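Local coordinates for protein pumilio homolog 23 (PDB 5WZJ) that binds RNA in a sequence-specific manner through packed pumilio repeats, recognises 18S rRNA, and probably regulates translation and mRNA stability, at residues 104-109 / 150-155; 95-101 / 142-148; 155-160 / 204-208. All coordinates share one frame; numbering follows the deposited sequence.

Contact 1 (104-109 / 150-155); sequences AESALK and HVLRRL. With nucleotides of chain B.
On the RNA-reading face of the pumilio array, Glu105 and Arg154 pair across the junction between repeats 2 and 3. Arg154 NE donates to Glu105 OE2 at 2.8 Å, a nearly straight bond (168°) in the guanidinium plane and using the anti lone pair of the oxygen; NH2 adds a weak second bond. The two groups are almost coplanar, and with OE2 taken by Arg154, Glu105 OE1 accepts from G10 of chain B, whose N1 donates at 2.7 Å and N2 at 2.8 Å. Consistent with base recognition by pumilio repeats, the His150 ring lies against the same base, G10 C6 over one of its faces, while Arg153 NH1 donates to N3 of C9 of chain B at 2.9 Å. Arg154 bends at chi3 (-56°), bringing its guanidinium against Lys109, whose CE sits over one face, 3.5 Å from Arg154 CZ; NH1 salt-bridges Asp165. With an alanine here for the arginine, the carboxylate of Glu105 would probably lose the charge that fixes its rotation and present OE1 to the guanine less firmly. Behind this layer the two segments run nearly parallel (8°), and Leu108 CD1 packs on Leu155 CB (3.9 Å) and Val151.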
loop_
_atom_site.group_PDB
_atom_site.type_symbol
_atom_site.label_atom_id
_atom_site.label_comp_id
_atom_site.label_asym_id
_atom_site.label_seq_id
_atom_site.Cartn_x
_atom_site.Cartn_y
_atom_site.Cartn_z
ATOM N N ALA A 104 -20.642 12.677 11.187
ATOM C CA ALA A 104 -21.038 11.294 10.929
ATOM C C ALA A 104 -19.868 10.333 11.148
ATOM O O ALA A 104 -20.030 9.266 11.751
ATOM C CB ALA A 104 -21.583 11.169 9.502
ATOM N N GLU A 105 -18.675 10.699 10.684
ATOM C CA GLU A 105 -17.533 9.806 10.870
ATOM C C GLU A 105 -17.097 9.738 12.330
ATOM O O GLU A 105 -16.609 8.691 12.779
ATOM C CB GLU A 105 -16.364 10.248 9.990
ATOM C CG GLU A 105 -16.554 9.970 8.496
ATOM C CD GLU A 105 -15.253 10.162 7.714
ATOM O OE1 GLU A 105 -15.128 11.169 6.992
ATOM O OE2 GLU A 105 -14.348 9.310 7.830
ATOM N N SER A 106 -17.252 10.836 13.085
ATOM C CA SER A 106 -16.971 10.782 14.518
ATOM C C SER A 106 -17.930 9.831 15.218
ATOM O O SER A 106 -17.537 9.119 16.149
ATOM C CB SER A 106 -17.047 12.184 15.142
ATOM O OG SER A 106 -15.874 12.939 14.836
ATOM N N ALA A 107 -19.191 9.789 14.776
ATOM C CA ALA A 107 -20.125 8.824 15.355
ATOM C C ALA A 107 -19.666 7.400 15.082
ATOM O O ALA A 107 -19.730 6.541 15.970
ATOM C CB ALA A 107 -21.538 9.040 14.814
ATOM N N LEU A 108 -19.174 7.142 13.863
ATOM C CA LEU A 108 -18.697 5.808 13.511
ATOM C C LEU A 108 -17.430 5.440 14.281
ATOM O O LEU A 108 -17.313 4.320 14.790
ATOM C CB LEU A 108 -18.458 5.724 11.998
ATOM C CG LEU A 108 -19.722 5.941 11.150
ATOM C CD1 LEU A 108 -19.405 5.901 9.638
ATOM C CD2 LEU A 108 -20.762 4.889 11.500
ATOM N N LYS A 109 -16.467 6.367 14.367
ATOM C CA LYS A 109 -15.248 6.108 15.128
ATOM C C LYS A 109 -15.567 5.802 16.579
ATOM O O LYS A 109 -14.936 4.936 17.192
ATOM C CB LYS A 109 -14.310 7.317 15.068
ATOM C CG LYS A 109 -13.694 7.601 13.723
ATOM C CD LYS A 109 -12.748 8.797 13.856
ATOM C CE LYS A 109 -12.125 9.177 12.526
ATOM N NZ LYS A 109 -11.303 10.422 12.676
ATOM N N HIS A 150 -16.705 9.174 1.866
ATOM C CA HIS A 150 -15.835 8.900 3.014
ATOM C C HIS A 150 -16.616 8.234 4.132
ATOM O O HIS A 150 -16.141 7.274 4.752
ATOM C CB HIS A 150 -15.198 10.197 3.536
ATOM C CG HIS A 150 -14.197 10.796 2.604
ATOM N ND1 HIS A 150 -12.906 10.322 2.490
ATOM C CD2 HIS A 150 -14.300 11.824 1.730
ATOM C CE1 HIS A 150 -12.256 11.034 1.587
ATOM N NE2 HIS A 150 -13.082 11.947 1.107
ATOM N N VAL A 151 -17.806 8.769 4.428
ATOM C CA VAL A 151 -18.665 8.198 5.458
ATOM C C VAL A 151 -18.979 6.736 5.144
ATOM O O VAL A 151 -18.943 5.872 6.031
ATOM C CB VAL A 151 -19.943 9.049 5.598
ATOM C CG1 VAL A 151 -20.917 8.418 6.586
ATOM C CG2 VAL A 151 -19.584 10.496 6.032
ATOM N N LEU A 152 -19.276 6.434 3.878
ATOM C CA LEU A 152 -19.646 5.070 3.486
ATOM C C LEU A 152 -18.469 4.109 3.622
ATOM O O LEU A 152 -18.634 2.987 4.118
ATOM C CB LEU A 152 -20.162 5.052 2.043
ATOM C CG LEU A 152 -21.614 5.488 1.796
ATOM C CD1 LEU A 152 -21.920 5.548 0.298
ATOM C CD2 LEU A 152 -22.573 4.528 2.500
ATOM N N ARG A 153 -17.279 4.533 3.196
ATOM C CA ARG A 153 -16.072 3.734 3.396
ATOM C C ARG A 153 -15.869 3.388 4.868
ATOM O O ARG A 153 -15.626 2.227 5.217
ATOM C CB ARG A 153 -14.855 4.484 2.838
ATOM C CG ARG A 153 -14.771 4.385 1.303
ATOM C CD ARG A 153 -13.618 5.204 0.730
ATOM N NE ARG A 153 -14.042 6.549 0.356
ATOM C CZ ARG A 153 -13.200 7.489 -0.064
ATOM N NH1 ARG A 153 -11.898 7.226 -0.136
ATOM N NH2 ARG A 153 -13.653 8.684 -0.402
ATOM N N ARG A 154 -15.950 4.390 5.748
ATOM C CA ARG A 154 -15.792 4.121 7.177
ATOM C C ARG A 154 -16.884 3.184 7.674
ATOM O O ARG A 154 -16.604 2.224 8.406
ATOM C CB ARG A 154 -15.787 5.427 7.980
ATOM C CG ARG A 154 -15.564 5.209 9.495
ATOM C CD ARG A 154 -15.289 6.530 10.244
ATOM N NE ARG A 154 -14.149 7.258 9.695
ATOM C CZ ARG A 154 -12.879 6.967 9.965
ATOM N NH1 ARG A 154 -12.587 5.959 10.772
ATOM N NH2 ARG A 154 -11.900 7.666 9.413
ATOM N N LEU A 155 -18.128 3.413 7.242
ATOM C CA LEU A 155 -19.240 2.559 7.670
ATOM C C LEU A 155 -19.059 1.115 7.212
ATOM O O LEU A 155 -19.329 0.181 7.975
ATOM C CB LEU A 155 -20.556 3.113 7.136
ATOM C CG LEU A 155 -21.786 2.263 7.417
ATOM C CD1 LEU A 155 -22.025 2.155 8.933
ATOM C CD2 LEU A 155 -22.994 2.866 6.702
ATOM P P G B 10 -9.391 16.773 -1.228
ATOM O OP1 G B 10 -9.070 17.973 -2.021
ATOM O OP2 G B 10 -8.392 16.126 -0.357
ATOM O "O5'" G B 10 -10.623 17.104 -0.270
ATOM C "C5'" G B 10 -11.864 17.582 -0.775
ATOM C "C4'" G B 10 -12.833 17.844 0.355
ATOM O "O4'" G B 10 -13.132 16.576 1.005
ATOM C "C3'" G B 10 -12.308 18.774 1.458
ATOM O "O3'" G B 10 -13.378 19.530 2.031
ATOM C "C2'" G B 10 -11.804 17.795 2.502
ATOM O "O2'" G B 10 -11.755 18.303 3.818
ATOM C "C1'" G B 10 -12.826 16.666 2.378
ATOM N N9 G B 10 -12.296 15.400 2.879
ATOM C C8 G B 10 -11.020 14.915 2.649
ATOM N N7 G B 10 -10.791 13.808 3.297
ATOM C C5 G B 10 -11.965 13.562 4.003
ATOM C C6 G B 10 -12.305 12.492 4.868
ATOM O O6 G B 10 -11.607 11.534 5.191
ATOM N N1 G B 10 -13.596 12.616 5.370
ATOM C C2 G B 10 -14.464 13.636 5.071
ATOM N N2 G B 10 -15.682 13.581 5.646
ATOM N N3 G B 10 -14.155 14.636 4.263
ATOM C C4 G B 10 -12.903 14.541 3.771
ATOM P P C B 9 -6.099 14.113 -5.554
ATOM O OP1 C B 9 -5.901 15.560 -5.815
ATOM O OP2 C B 9 -5.043 13.344 -4.844
ATOM O "O5'" C B 9 -7.426 13.912 -4.681
ATOM C "C5'" C B 9 -8.681 14.469 -5.060
ATOM C "C4'" C B 9 -9.730 14.122 -4.030
ATOM O "O4'" C B 9 -9.946 12.697 -4.022
ATOM C "C3'" C B 9 -9.373 14.503 -2.591
ATOM O "O3'" C B 9 -10.018 15.719 -2.264
ATOM C "C2'" C B 9 -9.865 13.334 -1.719
ATOM O "O2'" C B 9 -10.995 13.707 -0.938
ATOM C "C1'" C B 9 -10.276 12.257 -2.736
ATOM N N1 C B 9 -9.640 10.946 -2.494
ATOM C C2 C B 9 -10.376 10.058 -1.723
ATOM O O2 C B 9 -11.489 10.451 -1.321
ATOM N N3 C B 9 -9.864 8.829 -1.456
ATOM C C4 C B 9 -8.661 8.495 -1.923
ATOM N N4 C B 9 -8.183 7.280 -1.634
ATOM C C5 C B 9 -7.887 9.400 -2.721
ATOM C C6 C B 9 -8.406 10.610 -2.983
#

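Contact 2 (95-101 / 142-148). With nucleotides of chain B.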
loop_
_atom_site.group_PDB
_atom_site.type_symbol
_atom_site.label_atom_id
_atom_site.label_comp_id
_atom_site.label_asym_id
_atom_site.label_seq_id
_atom_site.Cartn_x
_atom_site.Cartn_y
_atom_site.Cartn_z
ATOM N N ALA A 95 -24.254 13.217 6.330
ATOM C CA ALA A 95 -23.069 12.580 5.772
ATOM C C ALA A 95 -22.604 13.219 4.466
ATOM O O ALA A 95 -21.417 13.130 4.135
ATOM C CB ALA A 95 -23.347 11.087 5.562
ATOM N N MET A 96 -23.492 13.867 3.721
ATOM C CA MET A 96 -23.109 14.486 2.456
ATOM C C MET A 96 -22.760 15.955 2.604
ATOM O O MET A 96 -22.526 16.633 1.599
ATOM C CB MET A 96 -24.224 14.302 1.422
ATOM C CG MET A 96 -24.374 12.829 1.005
ATOM S SD MET A 96 -25.955 12.464 0.182
ATOM C CE MET A 96 -25.773 13.384 -1.317
ATOM N N ASP A 97 -22.684 16.452 3.831
ATOM C CA ASP A 97 -22.350 17.843 4.106
ATOM C C ASP A 97 -20.851 17.993 4.375
ATOM O O ASP A 97 -20.216 17.108 4.956
ATOM C CB ASP A 97 -23.157 18.340 5.305
ATOM C CG ASP A 97 -22.880 19.791 5.628
ATOM O OD1 ASP A 97 -23.508 20.643 4.985
ATOM O OD2 ASP A 97 -22.057 20.065 6.528
ATOM N N ARG A 98 -20.284 19.125 3.943
ATOM C CA ARG A 98 -18.841 19.332 4.096
ATOM C C ARG A 98 -18.403 19.320 5.560
ATOM O O ARG A 98 -17.289 18.875 5.859
ATOM C CB ARG A 98 -18.416 20.643 3.428
ATOM C CG ARG A 98 -19.084 21.858 4.026
ATOM C CD ARG A 98 -19.039 23.087 3.111
ATOM N NE ARG A 98 -19.793 24.179 3.721
ATOM C CZ ARG A 98 -19.244 25.156 4.443
ATOM N NH1 ARG A 98 -20.009 26.098 4.983
ATOM N NH2 ARG A 98 -17.929 25.198 4.617
ATOM N N SER A 99 -19.241 19.824 6.482
ATOM C CA SER A 99 -18.954 19.688 7.910
ATOM C C SER A 99 -19.630 18.466 8.516
ATOM O O SER A 99 -19.019 17.746 9.315
ATOM C CB SER A 99 -19.412 20.931 8.681
ATOM O OG SER A 99 -18.670 22.068 8.301
ATOM N N GLY A 100 -20.895 18.233 8.171
ATOM C CA GLY A 100 -21.632 17.150 8.798
ATOM C C GLY A 100 -20.996 15.791 8.578
ATOM O O GLY A 100 -21.128 14.899 9.420
ATOM N N SER A 101 -20.282 15.615 7.461
ATOM C CA SER A 101 -19.666 14.315 7.198
ATOM C C SER A 101 -18.636 13.952 8.268
ATOM O O SER A 101 -18.449 12.767 8.574
ATOM C CB SER A 101 -19.031 14.301 5.805
ATOM O OG SER A 101 -18.079 15.341 5.644
ATOM N N MET A 142 -25.246 9.590 -2.390
ATOM C CA MET A 142 -24.271 9.520 -1.298
ATOM C C MET A 142 -22.977 8.838 -1.746
ATOM O O MET A 142 -21.877 9.268 -1.372
ATOM C CB MET A 142 -24.885 8.780 -0.107
ATOM C CG MET A 142 -24.037 8.841 1.158
ATOM S SD MET A 142 -24.790 7.864 2.478
ATOM C CE MET A 142 -23.556 7.989 3.771
ATOM N N MET A 143 -23.089 7.766 -2.535
ATOM C CA MET A 143 -21.907 7.067 -3.025
ATOM C C MET A 143 -21.043 7.980 -3.872
ATOM O O MET A 143 -19.816 7.921 -3.799
ATOM C CB MET A 143 -22.312 5.845 -3.853
ATOM C CG MET A 143 -23.016 4.762 -3.055
ATOM S SD MET A 143 -23.680 3.420 -4.085
ATOM C CE MET A 143 -22.185 2.638 -4.671
ATOM N N CYS A 144 -21.669 8.824 -4.691
ATOM C CA CYS A 144 -20.956 9.709 -5.602
ATOM C C CYS A 144 -20.563 11.032 -4.966
ATOM O O CYS A 144 -19.892 11.838 -5.615
ATOM C CB CYS A 144 -21.812 9.967 -6.846
ATOM S SG CYS A 144 -22.084 8.453 -7.779
ATOM N N ASN A 145 -20.938 11.264 -3.714
ATOM C CA ASN A 145 -20.708 12.548 -3.061
ATOM C C ASN A 145 -19.319 12.548 -2.432
ATOM O O ASN A 145 -18.935 11.576 -1.780
ATOM C CB ASN A 145 -21.786 12.781 -1.997
ATOM C CG ASN A 145 -21.596 14.083 -1.254
ATOM O OD1 ASN A 145 -20.965 14.126 -0.192
ATOM N ND2 ASN A 145 -22.135 15.153 -1.813
ATOM N N CYS A 146 -18.558 13.638 -2.623
ATOM C CA CYS A 146 -17.189 13.645 -2.117
ATOM C C CYS A 146 -17.151 13.377 -0.613
ATOM O O CYS A 146 -16.317 12.597 -0.144
ATOM C CB CYS A 146 -16.474 14.956 -2.473
ATOM S SG CYS A 146 -17.261 16.503 -2.002
ATOM N N TYR A 147 -18.065 13.974 0.156
ATOM C CA TYR A 147 -18.051 13.737 1.601
ATOM C C TYR A 147 -18.734 12.418 1.958
ATOM O O TYR A 147 -18.216 11.651 2.776
ATOM C CB TYR A 147 -18.710 14.915 2.335
ATOM C CG TYR A 147 -18.266 16.265 1.783
ATOM C CD1 TYR A 147 -16.986 16.744 2.021
ATOM C CD2 TYR A 147 -19.119 17.037 0.997
ATOM C CE1 TYR A 147 -16.565 17.968 1.507
ATOM C CE2 TYR A 147 -18.713 18.264 0.482
ATOM C CZ TYR A 147 -17.427 18.714 0.736
ATOM O OH TYR A 147 -16.995 19.924 0.240
ATOM N N GLY A 148 -19.881 12.133 1.336
ATOM C CA GLY A 148 -20.614 10.922 1.656
ATOM C C GLY A 148 -19.833 9.660 1.371
ATOM O O GLY A 148 -19.992 8.655 2.068
ATOM P P G B 11 -13.749 20.988 1.462
ATOM O OP1 G B 11 -14.682 20.784 0.327
ATOM O OP2 G B 11 -12.500 21.764 1.277
ATOM O "O5'" G B 11 -14.642 21.643 2.593
ATOM C "C5'" G B 11 -14.083 22.330 3.704
ATOM C "C4'" G B 11 -15.128 22.465 4.786
ATOM O "O4'" G B 11 -15.105 21.258 5.597
ATOM C "C3'" G B 11 -14.948 23.633 5.754
ATOM O "O3'" G B 11 -16.234 24.068 6.217
ATOM C "C2'" G B 11 -14.220 22.981 6.912
ATOM O "O2'" G B 11 -14.357 23.669 8.137
ATOM C "C1'" G B 11 -14.897 21.605 6.946
ATOM N N9 G B 11 -14.077 20.584 7.603
ATOM C C8 G B 11 -12.840 20.111 7.202
ATOM N N7 G B 11 -12.325 19.248 8.048
ATOM C C5 G B 11 -13.271 19.153 9.068
ATOM C C6 G B 11 -13.273 18.382 10.257
ATOM O O6 G B 11 -12.405 17.603 10.659
ATOM N N1 G B 11 -14.425 18.604 11.020
ATOM C C2 G B 11 -15.458 19.449 10.668
ATOM N N2 G B 11 -16.500 19.527 11.520
ATOM N N3 G B 11 -15.472 20.171 9.557
ATOM C C4 G B 11 -14.356 19.982 8.814
ATOM P P G B 10 -9.391 16.773 -1.228
ATOM O OP1 G B 10 -9.070 17.973 -2.021
ATOM O OP2 G B 10 -8.392 16.126 -0.357
ATOM O "O5'" G B 10 -10.623 17.104 -0.270
ATOM C "C5'" G B 10 -11.864 17.582 -0.775
ATOM C "C4'" G B 10 -12.833 17.844 0.355
ATOM O "O4'" G B 10 -13.132 16.576 1.005
ATOM C "C3'" G B 10 -12.308 18.774 1.458
ATOM O "O3'" G B 10 -13.378 19.530 2.031
ATOM C "C2'" G B 10 -11.804 17.795 2.502
ATOM O "O2'" G B 10 -11.755 18.303 3.818
ATOM C "C1'" G B 10 -12.826 16.666 2.378
ATOM N N9 G B 10 -12.296 15.400 2.879
ATOM C C8 G B 10 -11.020 14.915 2.649
ATOM N N7 G B 10 -10.791 13.808 3.297
ATOM C C5 G B 10 -11.965 13.562 4.003
ATOM C C6 G B 10 -12.305 12.492 4.868
ATOM O O6 G B 10 -11.607 11.534 5.191
ATOM N N1 G B 10 -13.596 12.616 5.370
ATOM C C2 G B 10 -14.464 13.636 5.071
ATOM N N2 G B 10 -15.682 13.581 5.646
ATOM N N3 G B 10 -14.155 14.636 4.263
ATOM C C4 G B 10 -12.903 14.541 3.771
#
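The backbones come closest where Met96, just past the end of a helix, lies against Gly148, their CA atoms 4.4 Å apart; a side chain on that glycine would clash with Met142 O and sit tight against Met96 CG. One face of the Tyr147 ring is covered by Arg98, whose CA stands 3.5 Å from the ring centroid and only 4° off the normal, a CH-pi contact. The phenol reaches the RNA backbone of chain B, Tyr147 OH donating to OP1 of G11 over 2.5 Å, so short that its exact value is doubtful. Both segments hold the turn leading into the RNA-facing helix of a pumilio repeat, and each has a side-chain cap: Asp97 OD2 takes Ser99 N and Gly100 N, and Asn145 OD1 takes Gly148 N at 2.7 Å while resting 3.4 Å from Met96 CA. Ser101 OG donates to Asp97 O and accepts from N2 of G10 of chain B at 3.0 Å, a bridge made possible because chi1 of 57° sets the hydroxyl back over its own helix start. Met96 SD lies 3.8 Å from Met142 CB, and the extended Met142 chain brings its CE within 3.6 Å of Ala95 CB.

Contact 3 (155-160 / 204-208); sequences LLCLCK and MLTYL
Apolar packing carries this contact, with Leu205 and Leu208 of 204-208 set against Leu155, Leu156 and Cys159. Leu208 CD2 is shared by two leucines, standing 3.7 Å from Leu155 CD2 and 3.7 Å from Leu156 CD2, so one methyl touches both consecutive residues. Leu208 has its CG anti to the backbone N (chi1 169°), which sends that branch across to them. Leu205 splits its two methyls: CD1 meets Leu156 CD2 at 3.8 Å, the two side chains crossing at about a right angle, while CD2 rests more loosely on the aliphatic part of Lys160, 4.1 Å from its CD. The sulfur-bearing residues add a further patch. Cys159 CB lies 3.8 Å from Leu205 CB, where the backbones also draw nearest, and Cys159 SG meets Met204 CG at 3.8 Å; the bent methionine then carries its sulfur and methyl away from the contact. Among backbone atoms, Leu156 O touches Leu205 CD1 while accepting the helical bond from Lys160 N. The segments run roughly antiparallel, at 148° with axes 9.0 Å apart. Behind Leu156 stands helix 227-239, through Val232, Ala236 and Leu239, whereas Leu155 also leans on helix 121-137 and Leu158 on Leu111 and Ala112 of helix 100-112, placing helix 146-160 of repeat 3 among packed helices of the right-handed pumilio superhelix.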
loop_
_atom_site.group_PDB
_atom_site.type_symbol
_atom_site.label_atom_id
_atom_site.label_comp_id
_atom_site.label_asym_id
_atom_site.label_seq_id
_atom_site.Cartn_x
_atom_site.Cartn_y
_atom_site.Cartn_z
ATOM N N LEU A 155 -18.128 3.413 7.242
ATOM C CA LEU A 155 -19.240 2.559 7.670
ATOM C C LEU A 155 -19.059 1.115 7.212
ATOM O O LEU A 155 -19.329 0.181 7.975
ATOM C CB LEU A 155 -20.556 3.113 7.136
ATOM C CG LEU A 155 -21.786 2.263 7.417
ATOM C CD1 LEU A 155 -22.025 2.155 8.933
ATOM C CD2 LEU A 155 -22.994 2.866 6.702
ATOM N N LEU A 156 -18.652 0.912 5.951
ATOM C CA LEU A 156 -18.343 -0.431 5.472
ATOM C C LEU A 156 -17.279 -1.084 6.345
ATOM O O LEU A 156 -17.412 -2.247 6.734
ATOM C CB LEU A 156 -17.875 -0.379 4.011
ATOM C CG LEU A 156 -18.949 -0.072 2.958
ATOM C CD1 LEU A 156 -18.302 0.464 1.681
ATOM C CD2 LEU A 156 -19.777 -1.313 2.654
ATOM N N CYS A 157 -16.203 -0.345 6.652
ATOM C CA CYS A 157 -15.135 -0.894 7.488
ATOM C C CYS A 157 -15.663 -1.291 8.861
ATOM O O CYS A 157 -15.324 -2.362 9.380
ATOM C CB CYS A 157 -13.990 0.119 7.632
ATOM S SG CYS A 157 -12.966 0.331 6.161
ATOM N N LEU A 158 -16.499 -0.444 9.459
ATOM C CA LEU A 158 -17.065 -0.761 10.765
ATOM C C LEU A 158 -17.916 -2.031 10.715
ATOM O O LEU A 158 -17.853 -2.861 11.629
ATOM C CB LEU A 158 -17.890 0.423 11.267
ATOM C CG LEU A 158 -18.506 0.283 12.657
ATOM C CD1 LEU A 158 -17.443 -0.147 13.643
ATOM C CD2 LEU A 158 -19.157 1.598 13.098
ATOM N N CYS A 159 -18.730 -2.196 9.662
ATOM C CA CYS A 159 -19.547 -3.405 9.540
ATOM C C CYS A 159 -18.686 -4.657 9.414
ATOM O O CYS A 159 -19.086 -5.739 9.857
ATOM C CB CYS A 159 -20.491 -3.304 8.334
ATOM S SG CYS A 159 -21.820 -2.079 8.495
ATOM N N LYS A 160 -17.521 -4.537 8.783
ATOM C CA LYS A 160 -16.580 -5.645 8.724
ATOM C C LYS A 160 -15.947 -5.888 10.085
ATOM O O LYS A 160 -15.414 -6.972 10.331
ATOM C CB LYS A 160 -15.515 -5.339 7.668
ATOM C CG LYS A 160 -14.400 -6.367 7.502
ATOM C CD LYS A 160 -14.923 -7.727 7.069
ATOM C CE LYS A 160 -13.750 -8.688 6.813
ATOM N NZ LYS A 160 -14.218 -9.977 6.233
ATOM N N MET A 204 -24.851 -7.330 8.381
ATOM C CA MET A 204 -25.044 -5.909 8.108
ATOM C C MET A 204 -24.181 -5.455 6.933
ATOM O O MET A 204 -24.640 -4.685 6.082
ATOM C CB MET A 204 -24.736 -5.088 9.358
ATOM C CG MET A 204 -25.227 -3.643 9.284
ATOM S SD MET A 204 -27.035 -3.526 9.336
ATOM C CE MET A 204 -27.383 -4.517 10.795
ATOM N N LEU A 205 -22.926 -5.912 6.876
ATOM C CA LEU A 205 -22.073 -5.599 5.730
ATOM C C LEU A 205 -22.720 -6.070 4.431
ATOM O O LEU A 205 -22.818 -5.310 3.457
ATOM C CB LEU A 205 -20.695 -6.234 5.909
ATOM C CG LEU A 205 -19.683 -6.018 4.775
ATOM C CD1 LEU A 205 -19.389 -4.526 4.587
ATOM C CD2 LEU A 205 -18.388 -6.769 5.039
ATOM N N THR A 206 -23.203 -7.318 4.416
ATOM C CA THR A 206 -23.850 -7.865 3.221
ATOM C C THR A 206 -25.077 -7.048 2.844
ATOM O O THR A 206 -25.270 -6.693 1.676
ATOM C CB THR A 206 -24.220 -9.336 3.463
ATOM O OG1 THR A 206 -23.017 -10.089 3.687
ATOM C CG2 THR A 206 -24.978 -9.922 2.263
ATOM N N TYR A 207 -25.907 -6.718 3.837
ATOM C CA TYR A 207 -27.122 -5.951 3.591
ATOM C C TYR A 207 -26.799 -4.569 3.039
ATOM O O TYR A 207 -27.418 -4.120 2.067
ATOM C CB TYR A 207 -27.921 -5.843 4.893
ATOM C CG TYR A 207 -29.003 -4.782 4.921
ATOM C CD1 TYR A 207 -30.182 -4.945 4.200
ATOM C CD2 TYR A 207 -28.868 -3.634 5.713
ATOM C CE1 TYR A 207 -31.191 -3.977 4.235
ATOM C CE2 TYR A 207 -29.869 -2.651 5.754
ATOM C CZ TYR A 207 -31.032 -2.839 5.013
ATOM O OH TYR A 207 -32.044 -1.903 5.048
ATOM N N LEU A 208 -25.840 -3.870 3.660
ATOM C CA LEU A 208 -25.477 -2.535 3.189
ATOM C C LEU A 208 -24.942 -2.595 1.762
ATOM O O LEU A 208 -25.406 -1.863 0.880
ATOM C CB LEU A 208 -24.441 -1.906 4.132
ATOM C CG LEU A 208 -23.778 -0.626 3.616
ATOM C CD1 LEU A 208 -24.829 0.487 3.371
ATOM C CD2 LEU A 208 -22.701 -0.166 4.613
#

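Overall arrangement
From the N terminus, 95-101 comes first and runs into helix 100-112, which then supplies 104-109. About 40 residues later, beyond helix 121-137, the chain returns through 142-148 and 150-155. Contacts 2 and 1 therefore close two loops that cross, their segments alternating, and together they join repeats 2 and 3: contact 2 at the helix starts, contact 1 further along the same two helices. They touch through Val151, which packs on Ala95 and Ser101, and Leu152, on Met142 and Met143. Contact 3 follows in series, sharing Leu155 with contact 1 and closing a largely non-helical loop, partly unmodelled, that brings helix 202-213 back onto helix 146-160, its nearest atom about 10 Å from the RNA.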